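Local coordinates for uncharacterized protein (Bombyx mori, PDB 5AZ0), which is an aldo-keto reductase of the silkworm, which probably uses NADPH to reduce carbonyl groups of aldehydes or ketones to alcohols, at residues Ile101-Trp106 with Val117-Ser122; Asp70-Tyr75 with Leu135-Met140. One frame throughout, in Å; residues are numbered along the deposited sequence.

In the fold
Both contacts are buried, but they lie on different sides of the barrel wall. Contact 1 packs strand 100-105 against helix 112-126, its centre about 14 Å from the centre of the chain. Contact 2, its centre about 9 Å from that point, joins the loop after strand 68-70 to the end of strand 133-136, the two strands that flank 100-105. Waters join the segments in both, yet contact 1 relies on aliphatic side chains and small hydroxyls, whereas contact 2 gathers aromatic rings. Strand 100-105 connects them: Lys104 turns away from the helix and forms a salt bridge with Asp70 and probably a hydrogen bond with Tyr75, while Trp106 packs on Phe74 and His137.

Contact 1: residues Ile101-Trp106 with Val117-Ser122; sequences ITTKVW and VSLRAS
The first torsion of Thr103 (chi1 -169°) sets OG1 opposite its backbone N and CG2 between N and the carbonyl carbon, which directs CG2 to Leu119 and OG1 to Ser122. CG2 crosses the end of Leu119 at 3.9 Å from its CD1, a methyl-to-methyl contact, beside which Ser122 CB adds a methylene. OG1 stands 3.7 Å from Ser122 OG, and both hydroxyls hydrogen-bond to OE2 of Glu78, the first residue of helix 78-90. A valine here, lacking the hydroxyl, would probably leave Glu78 OE2 with Ser122 OG but without its threonine partner. At Val105, CG1 and CG2 both face Ser118 OG, each 3.9 Å from it. Serine suits these helix positions because it is small enough for a close approach and still offers a polar atom: one water donates to Lys104 O and to Ser122 OG (2.7 Å) and also bonds Ser118 OG, while a second accepts from Trp106 N and lies 2.7 Å from Ser118 OG. Backbone groups at the strand end are thereby satisfied inside the protein. Strand 101-105 and helix 117-122 run at 142° with axes 8.4 Å apart, the strand-helix half of a beta-alpha-beta crossover in a TIM barrel.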
# COMPACT_ATOMS: atom_id res chain seq x y z
N ILE A 101 3.37 -8.88 -7.38
CA ILE A 101 3.89 -7.55 -7.62
C ILE A 101 2.78 -6.59 -7.97
O ILE A 101 1.96 -6.86 -8.83
CB ILE A 101 4.91 -7.60 -8.78
CG1 ILE A 101 6.09 -8.50 -8.39
CG2 ILE A 101 5.41 -6.19 -9.14
CD1 ILE A 101 6.95 -8.83 -9.60
N THR A 102 2.75 -5.50 -7.26
CA THR A 102 1.70 -4.45 -7.41
C THR A 102 2.30 -3.17 -7.97
O THR A 102 3.39 -2.76 -7.56
CB THR A 102 1.11 -4.10 -6.03
OG1 THR A 102 0.39 -5.21 -5.51
CG2 THR A 102 0.08 -2.94 -6.14
N THR A 103 1.63 -2.55 -8.93
CA THR A 103 1.96 -1.19 -9.29
C THR A 103 0.67 -0.33 -9.32
O THR A 103 -0.40 -0.84 -9.01
CB THR A 103 2.80 -1.05 -10.59
OG1 THR A 103 3.27 0.32 -10.67
CG2 THR A 103 1.99 -1.35 -11.81
N LYS A 104 0.78 0.95 -9.66
CA LYS A 104 -0.27 1.93 -9.42
C LYS A 104 -0.21 3.05 -10.49
O LYS A 104 0.86 3.37 -10.96
CB LYS A 104 -0.25 2.50 -8.00
CG LYS A 104 -0.05 1.48 -6.91
CD LYS A 104 0.10 2.16 -5.55
CE LYS A 104 0.69 1.09 -4.62
NZ LYS A 104 1.09 1.61 -3.32
N VAL A 105 -1.38 3.53 -10.88
CA VAL A 105 -1.58 4.53 -11.95
C VAL A 105 -1.92 5.83 -11.22
O VAL A 105 -2.94 5.90 -10.40
CB VAL A 105 -2.80 4.13 -12.78
CG1 VAL A 105 -3.22 5.21 -13.80
CG2 VAL A 105 -2.49 2.83 -13.52
N TRP A 106 -1.18 6.87 -11.58
CA TRP A 106 -1.31 8.16 -10.94
C TRP A 106 -2.40 9.04 -11.55
O TRP A 106 -3.08 8.66 -12.55
CB TRP A 106 0.08 8.84 -10.99
CG TRP A 106 0.37 9.99 -10.04
CD1 TRP A 106 0.59 11.30 -10.40
CD2 TRP A 106 0.54 9.94 -8.61
NE1 TRP A 106 0.86 12.07 -9.29
CE2 TRP A 106 0.86 11.28 -8.18
CE3 TRP A 106 0.45 8.94 -7.66
CZ2 TRP A 106 1.08 11.61 -6.85
CZ3 TRP A 106 0.68 9.24 -6.32
CH2 TRP A 106 0.99 10.57 -5.92
N VAL A 117 -1.94 2.87 -21.08
CA VAL A 117 -0.64 3.51 -21.44
C VAL A 117 0.17 3.51 -20.17
O VAL A 117 1.29 3.04 -20.16
CB VAL A 117 -0.81 4.95 -21.96
CG1 VAL A 117 0.54 5.50 -22.34
CG2 VAL A 117 -1.73 5.00 -23.17
N SER A 118 -0.42 3.96 -19.07
CA SER A 118 0.34 3.99 -17.84
C SER A 118 0.86 2.60 -17.42
O SER A 118 2.02 2.46 -17.01
CB SER A 118 -0.48 4.65 -16.71
OG SER A 118 0.26 4.82 -15.51
N LEU A 119 -0.02 1.61 -17.47
CA LEU A 119 0.32 0.30 -16.96
C LEU A 119 1.32 -0.35 -17.89
O LEU A 119 2.25 -0.89 -17.42
CB LEU A 119 -0.89 -0.58 -16.75
CG LEU A 119 -0.68 -2.06 -16.42
CD1 LEU A 119 0.09 -2.15 -15.15
CD2 LEU A 119 -2.04 -2.78 -16.31
N ARG A 120 1.12 -0.32 -19.21
CA ARG A 120 2.15 -0.83 -20.13
C ARG A 120 3.53 -0.23 -19.92
O ARG A 120 4.51 -0.94 -19.85
CB ARG A 120 1.71 -0.73 -21.57
CG ARG A 120 0.61 -1.76 -21.90
CD ARG A 120 0.64 -1.98 -23.34
NE ARG A 120 -0.42 -2.74 -23.91
CZ ARG A 120 -0.32 -4.00 -24.36
NH1 ARG A 120 0.75 -4.72 -24.18
NH2 ARG A 120 -1.35 -4.56 -24.98
N ALA A 121 3.59 1.06 -19.71
CA ALA A 121 4.85 1.70 -19.37
C ALA A 121 5.42 1.18 -18.08
O ALA A 121 6.63 0.87 -17.98
CB ALA A 121 4.68 3.24 -19.37
N SER A 122 4.56 1.04 -17.05
CA SER A 122 5.06 0.53 -15.78
C SER A 122 5.58 -0.92 -16.00
O SER A 122 6.59 -1.32 -15.39
CB SER A 122 3.97 0.52 -14.69
OG SER A 122 3.81 1.74 -14.02
O HOH W 1 1.23 2.67 -13.92
O HOH W 2 0.65 6.62 -13.52

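Contact 2: residues Asp70-Tyr75 with Leu135-Met140; sequences DTAHFY and LMHWPM
His137 reaches Ala72 and Tyr75 through CE1, at the far end of its imidazole. From CB, which points toward the 70-75 segment, the chain leaves with CG opposite the backbone N (chi1 -151°), and the ring extends between two waters that lie in its plane. At ND1 lies a water 2.9 Å away, which accepts a hydrogen bond from Phe74 N. CE1 makes the closest direct contacts: 3.6 Å to Ala72 CB and the same distance to Tyr75 CE1, which sits at the imidazole edge, with Phe74 CB farther off. NE2 bonds the second water at 3.1 Å, and this water joins it to Tyr75 OH, 2.7 Å beyond. The Tyr75 and His137 ring planes are turned 81° apart and meet obliquely. Alanine suits position 72 because its methyl rests over the centre of the Tyr75 ring, 3.5 Å above the plane, while touching the histidine. Asp70, Tyr75, Lys104 and His137 probably form the Asp-Tyr-Lys-His tetrad known from aldo-keto reductases, and Tyr75 OH and Asp70 OD2 both bond Lys104 NZ. The probable site gathers at the C-terminal ends of three neighbouring parallel strands, 68-70, 100-105 and 133-136, with Trp106 edge-to-face with His137 and helix 78-90 following the 70-75 loop.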
# COMPACT_ATOMS: atom_id res chain seq x y z
N ASP A 70 5.32 -4.03 -3.35
CA ASP A 70 4.36 -2.97 -3.62
C ASP A 70 5.10 -1.85 -4.22
O ASP A 70 6.04 -1.32 -3.59
CB ASP A 70 3.69 -2.51 -2.31
CG ASP A 70 2.61 -1.46 -2.55
OD1 ASP A 70 1.48 -1.87 -2.94
OD2 ASP A 70 2.92 -0.22 -2.34
N THR A 71 4.77 -1.50 -5.45
CA THR A 71 5.38 -0.33 -5.98
C THR A 71 4.36 0.50 -6.75
O THR A 71 3.19 0.22 -6.70
CB THR A 71 6.65 -0.67 -6.85
OG1 THR A 71 7.42 0.53 -7.00
CG2 THR A 71 6.31 -1.21 -8.20
N ALA A 72 4.84 1.52 -7.45
CA ALA A 72 3.97 2.46 -8.18
C ALA A 72 4.76 3.25 -9.24
O ALA A 72 5.89 3.47 -9.03
CB ALA A 72 3.29 3.44 -7.21
N HIS A 73 4.12 3.70 -10.32
CA HIS A 73 4.72 4.66 -11.19
C HIS A 73 5.31 5.84 -10.43
O HIS A 73 6.53 6.17 -10.57
CB HIS A 73 3.72 5.12 -12.22
CG HIS A 73 4.25 6.15 -13.15
ND1 HIS A 73 3.43 6.98 -13.89
CD2 HIS A 73 5.53 6.50 -13.46
CE1 HIS A 73 4.19 7.79 -14.63
NE2 HIS A 73 5.47 7.52 -14.37
N PHE A 74 4.50 6.40 -9.53
CA PHE A 74 4.96 7.53 -8.72
C PHE A 74 6.20 7.32 -7.88
O PHE A 74 6.78 8.28 -7.46
CB PHE A 74 3.81 8.00 -7.81
CG PHE A 74 4.08 9.29 -7.09
CD1 PHE A 74 4.10 10.48 -7.79
CD2 PHE A 74 4.26 9.32 -5.69
CE1 PHE A 74 4.35 11.71 -7.13
CE2 PHE A 74 4.50 10.53 -5.01
CZ PHE A 74 4.55 11.73 -5.74
N TYR A 75 6.56 6.10 -7.52
CA TYR A 75 7.69 5.88 -6.64
C TYR A 75 9.07 5.92 -7.30
O TYR A 75 10.08 5.81 -6.61
CB TYR A 75 7.52 4.59 -5.89
CG TYR A 75 6.22 4.44 -5.07
CD1 TYR A 75 5.41 5.53 -4.73
CD2 TYR A 75 5.85 3.19 -4.64
CE1 TYR A 75 4.24 5.34 -3.98
CE2 TYR A 75 4.71 2.99 -3.89
CZ TYR A 75 3.90 4.05 -3.54
OH TYR A 75 2.76 3.75 -2.82
N LEU A 135 -3.47 -0.77 -9.05
CA LEU A 135 -4.37 0.15 -8.35
C LEU A 135 -4.51 1.53 -8.98
O LEU A 135 -3.56 2.08 -9.55
CB LEU A 135 -3.88 0.36 -6.92
CG LEU A 135 -3.50 -0.87 -6.13
CD1 LEU A 135 -2.91 -0.51 -4.75
CD2 LEU A 135 -4.69 -1.80 -5.97
N MET A 136 -5.70 2.07 -8.81
CA MET A 136 -5.94 3.48 -8.90
C MET A 136 -5.38 4.16 -7.70
O MET A 136 -5.83 3.98 -6.55
CB MET A 136 -7.42 3.75 -9.14
CG MET A 136 -7.69 5.19 -9.64
SD MET A 136 -9.45 5.63 -9.70
CE MET A 136 -10.26 4.18 -10.39
N HIS A 137 -4.23 4.84 -7.90
CA HIS A 137 -3.45 5.35 -6.77
C HIS A 137 -4.28 6.31 -5.88
O HIS A 137 -4.23 6.20 -4.68
CB HIS A 137 -2.19 6.00 -7.25
CG HIS A 137 -1.07 5.95 -6.28
ND1 HIS A 137 0.23 5.79 -6.69
CD2 HIS A 137 -1.04 6.00 -4.93
CE1 HIS A 137 1.02 5.76 -5.62
NE2 HIS A 137 0.27 5.86 -4.54
N TRP A 138 -5.05 7.20 -6.51
CA TRP A 138 -6.00 8.09 -5.81
C TRP A 138 -7.21 8.25 -6.64
O TRP A 138 -7.15 8.07 -7.85
CB TRP A 138 -5.42 9.48 -5.56
CG TRP A 138 -4.30 9.45 -4.64
CD1 TRP A 138 -3.02 9.13 -4.94
CD2 TRP A 138 -4.33 9.75 -3.23
NE1 TRP A 138 -2.22 9.23 -3.79
CE2 TRP A 138 -3.02 9.58 -2.73
CE3 TRP A 138 -5.32 10.18 -2.35
CZ2 TRP A 138 -2.68 9.79 -1.40
CZ3 TRP A 138 -5.00 10.38 -0.99
CH2 TRP A 138 -3.69 10.18 -0.53
N PRO A 139 -8.35 8.59 -6.01
CA PRO A 139 -9.59 8.77 -6.74
C PRO A 139 -9.66 10.10 -7.56
O PRO A 139 -10.53 10.24 -8.46
CB PRO A 139 -10.65 8.68 -5.61
CG PRO A 139 -9.96 9.10 -4.41
CD PRO A 139 -8.55 8.63 -4.55
N MET A 140 -8.77 11.04 -7.28
CA MET A 140 -8.77 12.34 -8.00
C MET A 140 -8.13 12.17 -9.40
O MET A 140 -7.27 11.31 -9.62
CB MET A 140 -8.02 13.43 -7.24
CG MET A 140 -8.43 13.58 -5.80
SD MET A 140 -7.54 12.58 -4.62
CE MET A 140 -5.81 13.03 -4.71
O HOH W 3 1.48 5.89 -9.33
O HOH W 4 1.81 6.05 -1.86